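Local structure of adenosine kinase, putative (3OTX) at residues A200-M204 and Q205-A209; N224-E227 and A228-A232; D301-M304 and G305-S309. The protein catalyses ATP-dependent phosphorylation of adenosine to AMP in purine salvage, and probably also of related nucleoside analogues. The protein carries 1 engineered substitution. All coordinates share one frame; numbering follows the deposited sequence.

Interaction 1: A200-M204 and Q205-A209; sequences APFIM and QFFSA
F202 and F207, five residues apart where a short helix ends, meet ring against ring at a slant. CE1 of F207 lies at the edge of the F202 ring, near its plane, 3.9 Å from CD1 of F202. The torsions make this possible: F202 carries CG between its own backbone N and carbonyl carbon (chi1 79°), whereas F207 sets CG opposite the carbonyl carbon (chi1 -59°), and the rings converge. At the edge of the F207 ring lie CA of I203 and O of F202; a separate apolar contact brings CD1 of I203 to 4.3 Å from CD1 of F207. F206 turns its ring edge to CB of F202, which lies in the ring plane, 4.0 Å from CD2 of F206. Q205 runs out along the same turn, its chain extended beyond CG, and lays OE1 3.4 Å from CA of F202. CB of Q205 sits over one face of the F206 ring, offset toward its rim.

Three backbone bonds underlie these contacts, from N of Q205, F206 and F207 to O of P201, F202 and I203. The last is the most bent, 138° at the hydrogen, as F207 leaves helical geometry. F207 thus closes helix 201-206 and serves as N-cap position for helix 208-214, a helix-to-helix junction in the PfkB-family kinase fold; F202 lies near adenosine-site F171 and the bound bis(adenosine)-5'-pentaphosphate.

Interaction 2: N224-E227 and A228-A232; sequences NRHE and AKEFA. With AP5 (bis(adenosine)-5'-pentaphosphate), chain C.
R225 and K229 lie side by side on one flank of a helix, pointing the same way, with NZ of K229 3.8 Å from CD of R225. The contact joins an ammonium to a methylene, and the charged ends stay apart: NE of R225 and NZ of K229 are 5.0 Å from each other. R225 bends at chi3 (-80°) and carries its guanidinium off to salt bridges with D268 and E270, while K229 remains extended over the carbonyl oxygen of R225. A second pair, H226 and E230, faces the carboxylate toward the imidazole edge, OE1 of E230 lying near the ring plane but 4.4 Å from NE2 of H226.

At the start of the helix N224 and E227 form a capping box. OD1 of N224 accepts from N of E227 at 2.8 Å, almost straight (166°), and in return OE1 of E227 takes N of N224 at 3.1 Å, met from above the carboxylate plane. The bond to OD1 sets the orientation of the amide, leaving ND2 of N224 turned to donate to O1B of bis(adenosine)-5'-pentaphosphate at 2.8 Å; the return bond holds the N224 backbone. One asparagine therefore caps the helix and holds a phosphate oxygen, in keeping with its role in the ADP site. The N-H groups of A228 through F231 each bond to the carbonyl four residues back, N224 to E227.

Helix 225-235 follows strand 220-224 directly, with A228 against F265 of strand 262-267, R225 and A232 against helix 242-251, and H226, E227 and E230 against helix 201-206.

Interaction 3: D301-M304 and G305-S309; sequences DAFM and GGFLS. With AP5 (bis(adenosine)-5'-pentaphosphate), chain C.
M304 reaches along its helix to L308 and F307, the apolar part of the contact. Its chain is bent at chi2 (75°), which brings the terminal CE to 3.7 Å from CG of L308 and 4.1 Å from CD2 of F307. The methyl meets the F307 ring obliquely, while M304 lies aslant of L308. F303 and F307 run side by side, pointing the same way, and CZ of F303 approaches CD1 of F307 to 4.1 Å, again obliquely.

Main-chain bonds tie the turns together. N of G305, G306, F307 and L308 each donate to the carbonyl four residues back, the bond from F307 N to F303 O being nearly straight (171°). Between M304 and F307 stand two glycines, so this part of the helix surface carries no side chain. S309, nearly one turn after G306, returns its hydroxyl OG to O of G306 at 2.8 Å.

The contacts with the ligand belong to the helix start. N of D301 donates to O1E of bis(adenosine)-5'-pentaphosphate at 2.8 Å, at the end of the helix where backbone N-H groups point outward. The D301 carboxylate is held by S66 through OD1 and by N69 through OD2, and OD2 lies 3.0 Å from the ligand oxygen O5J, which joins the adenosine sugar to the phosphate. D301 belongs to the adenosine site and is the predicted proton acceptor; with the phosphate at the helix N-terminus, this geometry is consistent with the anion hole of PfkB-family (ribokinase-like) kinases.

All three are local contacts within continuous chain, yet they differ with depth. Interaction 3 is wholly buried nearer the centre of the chain, and its side-chain contacts across the segments are apolar, with a polar bond to the ligand at D301. Interactions 1 and 2 lie farther out, are partly buried, and touch: Q205 meets E230, P201 meets H226, and M204 reaches E227, so helices 201-206 and 225-235 pack together. Aromatic rings dominate interaction 1; capping and charge mark interaction 2. Interactions 2 and 3 do not touch, but both place a helix start at bis(adenosine)-5'-pentaphosphate, one offering a side-chain amide and the other a backbone N-H.

Interaction 1: A200-M204 and Q205-A209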
loop_
_atom_site.group_PDB
_atom_site.type_symbol
_atom_site.label_atom_id
_atom_site.label_comp_id
_atom_site.label_asym_id
_atom_site.label_seq_id
_atom_site.Cartn_x
_atom_site.Cartn_y
_atom_site.Cartn_z
ATOM N N ALA A 200 1.410 0.062 -8.489
ATOM C CA ALA A 200 0.785 0.464 -9.748
ATOM C C ALA A 200 1.656 0.117 -10.914
ATOM O O ALA A 200 2.881 0.202 -10.821
ATOM C CB ALA A 200 0.501 1.998 -9.738
ATOM N N PRO A 201 1.039 -0.225 -12.051
ATOM C CA PRO A 201 1.871 -0.451 -13.208
ATOM C C PRO A 201 2.832 0.688 -13.496
ATOM O O PRO A 201 3.934 0.412 -13.952
ATOM C CB PRO A 201 0.856 -0.631 -14.349
ATOM C CG PRO A 201 -0.320 -1.271 -13.650
ATOM C CD PRO A 201 -0.377 -0.594 -12.284
ATOM N N PHE A 202 2.491 1.943 -13.191
ATOM C CA PHE A 202 3.416 3.054 -13.503
ATOM C C PHE A 202 4.739 3.045 -12.743
ATOM O O PHE A 202 5.719 3.659 -13.171
ATOM C CB PHE A 202 2.747 4.436 -13.433
ATOM C CG PHE A 202 2.558 4.989 -12.043
ATOM C CD1 PHE A 202 3.610 5.569 -11.339
ATOM C CD2 PHE A 202 1.294 4.986 -11.468
ATOM C CE1 PHE A 202 3.404 6.103 -10.055
ATOM C CE2 PHE A 202 1.090 5.535 -10.197
ATOM C CZ PHE A 202 2.135 6.085 -9.493
ATOM N N ILE A 203 4.744 2.337 -11.623
ATOM C CA ILE A 203 5.969 2.170 -10.865
ATOM C C ILE A 203 6.965 1.369 -11.726
ATOM O O ILE A 203 8.129 1.765 -11.851
ATOM C CB ILE A 203 5.696 1.457 -9.513
ATOM C CG1 ILE A 203 4.841 2.347 -8.568
ATOM C CG2 ILE A 203 7.008 1.032 -8.855
ATOM C CD1 ILE A 203 5.527 3.712 -8.170
ATOM N N MET A 204 6.512 0.248 -12.295
ATOM C CA MET A 204 7.360 -0.568 -13.162
ATOM C C MET A 204 7.708 0.128 -14.483
ATOM O O MET A 204 8.796 -0.067 -15.023
ATOM C CB MET A 204 6.670 -1.902 -13.464
ATOM C CG MET A 204 6.810 -3.012 -12.391
ATOM S SD MET A 204 6.049 -2.728 -10.795
ATOM C CE MET A 204 4.296 -2.917 -11.252
ATOM N N GLN A 205 6.791 0.946 -14.997
ATOM C CA GLN A 205 7.011 1.641 -16.266
ATOM C C GLN A 205 7.999 2.802 -16.157
ATOM O O GLN A 205 8.886 2.925 -17.007
ATOM C CB GLN A 205 5.683 2.119 -16.856
ATOM C CG GLN A 205 4.736 0.973 -17.207
ATOM C CD GLN A 205 3.255 1.396 -17.290
ATOM O OE1 GLN A 205 2.854 2.465 -16.808
ATOM N NE2 GLN A 205 2.441 0.542 -17.902
ATOM N N PHE A 206 7.897 3.595 -15.087
ATOM C CA PHE A 206 8.625 4.864 -14.972
ATOM C C PHE A 206 9.585 4.997 -13.780
ATOM O O PHE A 206 10.367 5.954 -13.730
ATOM C CB PHE A 206 7.625 6.017 -14.942
ATOM C CG PHE A 206 6.757 6.085 -16.167
ATOM C CD1 PHE A 206 7.286 6.487 -17.390
ATOM C CD2 PHE A 206 5.410 5.754 -16.096
ATOM C CE1 PHE A 206 6.483 6.551 -18.536
ATOM C CE2 PHE A 206 4.598 5.813 -17.226
ATOM C CZ PHE A 206 5.140 6.219 -18.455
ATOM N N PHE A 207 9.484 4.075 -12.810
ATOM C CA PHE A 207 10.357 4.066 -11.623
ATOM C C PHE A 207 11.078 2.725 -11.476
ATOM O O PHE A 207 11.314 2.257 -10.369
ATOM C CB PHE A 207 9.544 4.442 -10.376
ATOM C CG PHE A 207 8.919 5.796 -10.488
ATOM C CD1 PHE A 207 7.671 5.944 -11.115
ATOM C CD2 PHE A 207 9.608 6.932 -10.098
ATOM C CE1 PHE A 207 7.090 7.224 -11.257
ATOM C CE2 PHE A 207 9.054 8.215 -10.243
ATOM C CZ PHE A 207 7.787 8.357 -10.823
ATOM N N SER A 208 11.435 2.127 -12.610
ATOM C CA SER A 208 12.062 0.818 -12.603
ATOM C C SER A 208 13.483 0.888 -12.022
ATOM O O SER A 208 13.900 -0.060 -11.383
ATOM C CB SER A 208 12.048 0.174 -13.987
ATOM O OG SER A 208 12.847 0.896 -14.904
ATOM N N ALA A 209 14.196 2.004 -12.211
ATOM C CA ALA A 209 15.555 2.112 -11.649
ATOM C C ALA A 209 15.478 2.092 -10.132
ATOM O O ALA A 209 16.257 1.372 -9.464
ATOM C CB ALA A 209 16.278 3.369 -12.143
#

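Interaction 2: N224-E227 and A228-A232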
loop_
_atom_site.group_PDB
_atom_site.type_symbol
_atom_site.label_atom_id
_atom_site.label_comp_id
_atom_site.label_asym_id
_atom_site.label_seq_id
_atom_site.Cartn_x
_atom_site.Cartn_y
_atom_site.Cartn_z
ATOM N N ASN A 224 -0.848 -7.231 -7.253
ATOM C CA ASN A 224 -1.998 -7.869 -7.867
ATOM C C ASN A 224 -1.658 -8.463 -9.234
ATOM O O ASN A 224 -0.520 -8.376 -9.699
ATOM C CB ASN A 224 -3.172 -6.880 -7.956
ATOM C CG ASN A 224 -2.887 -5.724 -8.876
ATOM O OD1 ASN A 224 -1.881 -5.709 -9.589
ATOM N ND2 ASN A 224 -3.768 -4.739 -8.870
ATOM N N ARG A 225 -2.673 -9.014 -9.899
ATOM C CA ARG A 225 -2.479 -9.715 -11.175
ATOM C C ARG A 225 -1.888 -8.765 -12.236
ATOM O O ARG A 225 -0.952 -9.111 -12.980
ATOM C CB ARG A 225 -3.834 -10.247 -11.655
ATOM C CG ARG A 225 -3.715 -11.227 -12.810
ATOM C CD ARG A 225 -5.023 -11.344 -13.591
ATOM N NE ARG A 225 -6.045 -12.215 -12.983
ATOM C CZ ARG A 225 -7.011 -11.811 -12.161
ATOM N NH1 ARG A 225 -7.076 -10.534 -11.781
ATOM N NH2 ARG A 225 -7.923 -12.692 -11.711
ATOM N N HIS A 226 -2.429 -7.557 -12.290
ATOM C CA HIS A 226 -2.026 -6.600 -13.296
ATOM C C HIS A 226 -0.571 -6.149 -13.123
ATOM O O HIS A 226 0.191 -6.101 -14.100
ATOM C CB HIS A 226 -2.976 -5.418 -13.253
ATOM C CG HIS A 226 -2.866 -4.507 -14.426
ATOM N ND1 HIS A 226 -3.935 -3.771 -14.884
ATOM C CD2 HIS A 226 -1.826 -4.213 -15.247
ATOM C CE1 HIS A 226 -3.560 -3.056 -15.930
ATOM N NE2 HIS A 226 -2.288 -3.312 -16.178
ATOM N N GLU A 227 -0.208 -5.826 -11.882
ATOM C CA GLU A 227 1.137 -5.402 -11.540
ATOM C C GLU A 227 2.105 -6.544 -11.785
ATOM O O GLU A 227 3.231 -6.297 -12.210
ATOM C CB GLU A 227 1.174 -4.979 -10.083
ATOM C CG GLU A 227 0.425 -3.668 -9.813
ATOM C CD GLU A 227 -0.038 -3.570 -8.365
ATOM O OE1 GLU A 227 0.390 -4.390 -7.507
ATOM O OE2 GLU A 227 -0.856 -2.679 -8.065
ATOM N N ALA A 228 1.690 -7.781 -11.524
ATOM C CA ALA A 228 2.568 -8.917 -11.798
ATOM C C ALA A 228 2.885 -9.010 -13.293
ATOM O O ALA A 228 4.048 -9.225 -13.690
ATOM C CB ALA A 228 1.954 -10.255 -11.271
ATOM N N LYS A 229 1.861 -8.840 -14.135
ATOM C CA LYS A 229 2.108 -8.836 -15.578
ATOM C C LYS A 229 2.999 -7.660 -16.000
ATOM O O LYS A 229 3.824 -7.815 -16.906
ATOM C CB LYS A 229 0.803 -8.832 -16.368
ATOM C CG LYS A 229 -0.032 -10.061 -16.110
ATOM C CD LYS A 229 -1.374 -9.972 -16.846
ATOM C CE LYS A 229 -2.148 -11.255 -16.684
ATOM N NZ LYS A 229 -3.543 -11.138 -17.117
ATOM N N GLU A 230 2.829 -6.510 -15.353
ATOM C CA GLU A 230 3.657 -5.347 -15.686
ATOM C C GLU A 230 5.106 -5.589 -15.270
ATOM O O GLU A 230 6.023 -5.165 -15.975
ATOM C CB GLU A 230 3.109 -4.065 -15.077
ATOM C CG GLU A 230 3.640 -2.800 -15.736
ATOM C CD GLU A 230 3.128 -2.635 -17.156
ATOM O OE1 GLU A 230 1.885 -2.594 -17.346
ATOM O OE2 GLU A 230 3.968 -2.549 -18.068
ATOM N N PHE A 231 5.288 -6.263 -14.133
ATOM C CA PHE A 231 6.611 -6.669 -13.632
ATOM C C PHE A 231 7.285 -7.620 -14.615
ATOM O O PHE A 231 8.466 -7.445 -14.941
ATOM C CB PHE A 231 6.470 -7.320 -12.249
ATOM C CG PHE A 231 7.783 -7.491 -11.522
ATOM C CD1 PHE A 231 8.252 -6.502 -10.671
ATOM C CD2 PHE A 231 8.559 -8.637 -11.730
ATOM C CE1 PHE A 231 9.474 -6.650 -9.994
ATOM C CE2 PHE A 231 9.780 -8.796 -11.057
ATOM C CZ PHE A 231 10.234 -7.803 -10.192
ATOM N N ALA A 232 6.538 -8.610 -15.108
ATOM C CA ALA A 232 7.018 -9.464 -16.204
ATOM C C ALA A 232 7.460 -8.649 -17.411
ATOM O O ALA A 232 8.538 -8.908 -17.948
ATOM C CB ALA A 232 5.967 -10.513 -16.601
HETATM P PA AP5 C . -7.426 -7.641 -5.742
HETATM O O1A AP5 C . -8.538 -7.205 -6.690
HETATM O O2A AP5 C . -6.438 -8.614 -6.353
HETATM O O3A AP5 C . -6.557 -6.412 -5.170
HETATM P PB AP5 C . -6.108 -5.086 -5.973
HETATM O O1B AP5 C . -6.177 -5.259 -7.459
HETATM O O2B AP5 C . -4.806 -4.661 -5.388
HETATM O O3B AP5 C . -7.276 -4.116 -5.494
HETATM P PG AP5 C . -7.860 -2.747 -6.061
HETATM O O1G AP5 C . -9.273 -2.648 -5.575
HETATM O O2G AP5 C . -7.868 -2.636 -7.570
HETATM O O3G AP5 C . -6.965 -1.740 -5.291
HETATM P PD AP5 C . -6.937 -0.123 -5.324
HETATM O O1D AP5 C . -7.954 0.493 -6.266
HETATM O O2D AP5 C . -5.487 0.236 -5.495
HETATM O O3D AP5 C . -7.462 0.210 -3.839
HETATM P PE AP5 C . -6.552 0.303 -2.510
HETATM O O1E AP5 C . -5.513 -0.783 -2.533
HETATM O O2E AP5 C . -7.466 0.387 -1.290
HETATM O O5F AP5 C . -8.123 -8.194 -4.408
HETATM C C5F AP5 C . -7.344 -8.519 -3.257
HETATM C C4F AP5 C . -8.113 -9.504 -2.410
HETATM O O4F AP5 C . -9.414 -8.980 -2.109
HETATM C C3F AP5 C . -8.425 -10.830 -3.098
HETATM O O3F AP5 C . -7.354 -11.723 -2.918
HETATM C C2F AP5 C . -9.715 -11.256 -2.459
HETATM O O2F AP5 C . -9.455 -11.856 -1.215
HETATM C C1F AP5 C . -10.414 -9.920 -2.190
HETATM N N9A AP5 C . -11.332 -9.497 -3.286
HETATM C C8A AP5 C . -11.128 -8.452 -4.193
HETATM N N7A AP5 C . -12.218 -8.394 -5.007
HETATM C C5A AP5 C . -13.097 -9.352 -4.628
HETATM C C6A AP5 C . -14.354 -9.713 -5.060
HETATM N N6A AP5 C . -15.009 -9.013 -5.990
HETATM N N1A AP5 C . -14.999 -10.749 -4.430
HETATM C C2A AP5 C . -14.434 -11.424 -3.359
HETATM N N3A AP5 C . -13.180 -11.044 -2.929
HETATM C C4A AP5 C . -12.539 -10.023 -3.529
HETATM O O5J AP5 C . -5.766 1.713 -2.689
HETATM C C5J AP5 C . -6.501 2.923 -2.760
HETATM C C4J AP5 C . -5.599 3.963 -2.118
HETATM O O4J AP5 C . -4.486 4.267 -2.974
HETATM C C3J AP5 C . -6.270 5.326 -1.925
HETATM O O3J AP5 C . -6.582 5.463 -0.538
HETATM C C2J AP5 C . -5.234 6.348 -2.421
HETATM O O2J AP5 C . -5.029 7.434 -1.526
HETATM C C1J AP5 C . -3.988 5.503 -2.530
HETATM N N9B AP5 C . -2.992 6.040 -3.469
HETATM C C8B AP5 C . -3.211 6.288 -4.797
HETATM N N7B AP5 C . -2.063 6.817 -5.294
HETATM C C5B AP5 C . -1.134 6.895 -4.290
HETATM C C6B AP5 C . 0.192 7.341 -4.249
HETATM N N6B AP5 C . 0.824 7.905 -5.291
HETATM N N1B AP5 C . 0.803 7.295 -3.026
HETATM C C2B AP5 C . 0.241 6.750 -1.895
HETATM N N3B AP5 C . -1.080 6.352 -1.925
HETATM C C4B AP5 C . -1.728 6.398 -3.128
#

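Interaction 3: D301-M304 and G305-S309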
loop_
_atom_site.group_PDB
_atom_site.type_symbol
_atom_site.label_atom_id
_atom_site.label_comp_id
_atom_site.label_asym_id
_atom_site.label_seq_id
_atom_site.Cartn_x
_atom_site.Cartn_y
_atom_site.Cartn_z
ATOM N N ASP A 301 -4.902 -2.557 -0.418
ATOM C CA ASP A 301 -4.353 -2.174 0.884
ATOM C C ASP A 301 -4.959 -3.011 2.007
ATOM O O ASP A 301 -4.272 -3.345 2.990
ATOM C CB ASP A 301 -4.622 -0.691 1.165
ATOM C CG ASP A 301 -3.949 0.222 0.157
ATOM O OD1 ASP A 301 -2.900 -0.173 -0.416
ATOM O OD2 ASP A 301 -4.430 1.357 -0.042
ATOM N N ALA A 302 -6.246 -3.327 1.905
ATOM C CA ALA A 302 -6.903 -4.120 2.955
ATOM C C ALA A 302 -6.314 -5.528 3.014
ATOM O O ALA A 302 -6.063 -6.049 4.114
ATOM C CB ALA A 302 -8.406 -4.153 2.752
ATOM N N PHE A 303 -6.058 -6.122 1.842
ATOM C CA PHE A 303 -5.367 -7.428 1.826
ATOM C C PHE A 303 -4.025 -7.317 2.567
ATOM O O PHE A 303 -3.712 -8.154 3.434
ATOM C CB PHE A 303 -5.119 -7.932 0.387
ATOM C CG PHE A 303 -4.265 -9.179 0.348
ATOM C CD1 PHE A 303 -4.844 -10.422 0.566
ATOM C CD2 PHE A 303 -2.901 -9.079 0.154
ATOM C CE1 PHE A 303 -4.077 -11.569 0.571
ATOM C CE2 PHE A 303 -2.104 -10.226 0.168
ATOM C CZ PHE A 303 -2.703 -11.480 0.389
ATOM N N MET A 304 -3.232 -6.300 2.221
ATOM C CA MET A 304 -1.908 -6.141 2.799
ATOM C C MET A 304 -1.988 -5.912 4.316
ATOM O O MET A 304 -1.158 -6.455 5.070
ATOM C CB MET A 304 -1.140 -5.026 2.096
ATOM C CG MET A 304 0.290 -4.888 2.518
ATOM S SD MET A 304 1.260 -6.222 1.773
ATOM C CE MET A 304 2.340 -6.568 3.123
ATOM N N GLY A 305 -2.968 -5.129 4.768
ATOM C CA GLY A 305 -3.155 -4.970 6.219
ATOM C C GLY A 305 -3.390 -6.274 6.965
ATOM O O GLY A 305 -2.789 -6.501 8.030
ATOM N N GLY A 306 -4.242 -7.151 6.411
ATOM C CA GLY A 306 -4.561 -8.405 7.085
ATOM C C GLY A 306 -3.330 -9.297 7.043
ATOM O O GLY A 306 -2.985 -9.962 8.052
ATOM N N PHE A 307 -2.682 -9.349 5.883
ATOM C CA PHE A 307 -1.437 -10.114 5.729
ATOM C C PHE A 307 -0.416 -9.736 6.811
ATOM O O PHE A 307 0.129 -10.626 7.494
ATOM C CB PHE A 307 -0.874 -9.897 4.316
ATOM C CG PHE A 307 0.336 -10.778 3.981
ATOM C CD1 PHE A 307 0.177 -11.940 3.261
ATOM C CD2 PHE A 307 1.629 -10.409 4.423
ATOM C CE1 PHE A 307 1.321 -12.761 2.982
ATOM C CE2 PHE A 307 2.767 -11.203 4.129
ATOM C CZ PHE A 307 2.595 -12.391 3.409
ATOM N N LEU A 308 -0.184 -8.438 7.008
ATOM C CA LEU A 308 0.781 -7.988 8.031
ATOM C C LEU A 308 0.324 -8.297 9.438
ATOM O O LEU A 308 1.167 -8.621 10.290
ATOM C CB LEU A 308 0.987 -6.486 7.919
ATOM C CG LEU A 308 1.864 -6.053 6.771
ATOM C CD1 LEU A 308 1.809 -4.503 6.607
ATOM C CD2 LEU A 308 3.290 -6.483 7.024
ATOM N N SER A 309 -0.985 -8.183 9.705
ATOM C CA SER A 309 -1.495 -8.484 11.056
ATOM C C SER A 309 -1.245 -9.936 11.466
ATOM O O SER A 309 -1.010 -10.214 12.644
ATOM C CB SER A 309 -2.971 -8.116 11.201
ATOM O OG SER A 309 -3.816 -9.087 10.588
HETATM P PA AP5 C . -7.426 -7.641 -5.742
HETATM O O1A AP5 C . -8.538 -7.205 -6.690
HETATM O O2A AP5 C . -6.438 -8.614 -6.353
HETATM O O3A AP5 C . -6.557 -6.412 -5.170
HETATM P PB AP5 C . -6.108 -5.086 -5.973
HETATM O O1B AP5 C . -6.177 -5.259 -7.459
HETATM O O2B AP5 C . -4.806 -4.661 -5.388
HETATM O O3B AP5 C . -7.276 -4.116 -5.494
HETATM P PG AP5 C . -7.860 -2.747 -6.061
HETATM O O1G AP5 C . -9.273 -2.648 -5.575
HETATM O O2G AP5 C . -7.868 -2.636 -7.570
HETATM O O3G AP5 C . -6.965 -1.740 -5.291
HETATM P PD AP5 C . -6.937 -0.123 -5.324
HETATM O O1D AP5 C . -7.954 0.493 -6.266
HETATM O O2D AP5 C . -5.487 0.236 -5.495
HETATM O O3D AP5 C . -7.462 0.210 -3.839
HETATM P PE AP5 C . -6.552 0.303 -2.510
HETATM O O1E AP5 C . -5.513 -0.783 -2.533
HETATM O O2E AP5 C . -7.466 0.387 -1.290
HETATM O O5F AP5 C . -8.123 -8.194 -4.408
HETATM C C5F AP5 C . -7.344 -8.519 -3.257
HETATM C C4F AP5 C . -8.113 -9.504 -2.410
HETATM O O4F AP5 C . -9.414 -8.980 -2.109
HETATM C C3F AP5 C . -8.425 -10.830 -3.098
HETATM O O3F AP5 C . -7.354 -11.723 -2.918
HETATM C C2F AP5 C . -9.715 -11.256 -2.459
HETATM O O2F AP5 C . -9.455 -11.856 -1.215
HETATM C C1F AP5 C . -10.414 -9.920 -2.190
HETATM N N9A AP5 C . -11.332 -9.497 -3.286
HETATM C C8A AP5 C . -11.128 -8.452 -4.193
HETATM N N7A AP5 C . -12.218 -8.394 -5.007
HETATM C C5A AP5 C . -13.097 -9.352 -4.628
HETATM C C6A AP5 C . -14.354 -9.713 -5.060
HETATM N N6A AP5 C . -15.009 -9.013 -5.990
HETATM N N1A AP5 C . -14.999 -10.749 -4.430
HETATM C C2A AP5 C . -14.434 -11.424 -3.359
HETATM N N3A AP5 C . -13.180 -11.044 -2.929
HETATM C C4A AP5 C . -12.539 -10.023 -3.529
HETATM O O5J AP5 C . -5.766 1.713 -2.689
HETATM C C5J AP5 C . -6.501 2.923 -2.760
HETATM C C4J AP5 C . -5.599 3.963 -2.118
HETATM O O4J AP5 C . -4.486 4.267 -2.974
HETATM C C3J AP5 C . -6.270 5.326 -1.925
HETATM O O3J AP5 C . -6.582 5.463 -0.538
HETATM C C2J AP5 C . -5.234 6.348 -2.421
HETATM O O2J AP5 C . -5.029 7.434 -1.526
HETATM C C1J AP5 C . -3.988 5.503 -2.530
HETATM N N9B AP5 C . -2.992 6.040 -3.469
HETATM C C8B AP5 C . -3.211 6.288 -4.797
HETATM N N7B AP5 C . -2.063 6.817 -5.294
HETATM C C5B AP5 C . -1.134 6.895 -4.290
HETATM C C6B AP5 C . 0.192 7.341 -4.249
HETATM N N6B AP5 C . 0.824 7.905 -5.291
HETATM N N1B AP5 C . 0.803 7.295 -3.026
HETATM C C2B AP5 C . 0.241 6.750 -1.895
HETATM N N3B AP5 C . -1.080 6.352 -1.925
HETATM C C4B AP5 C . -1.728 6.398 -3.128
#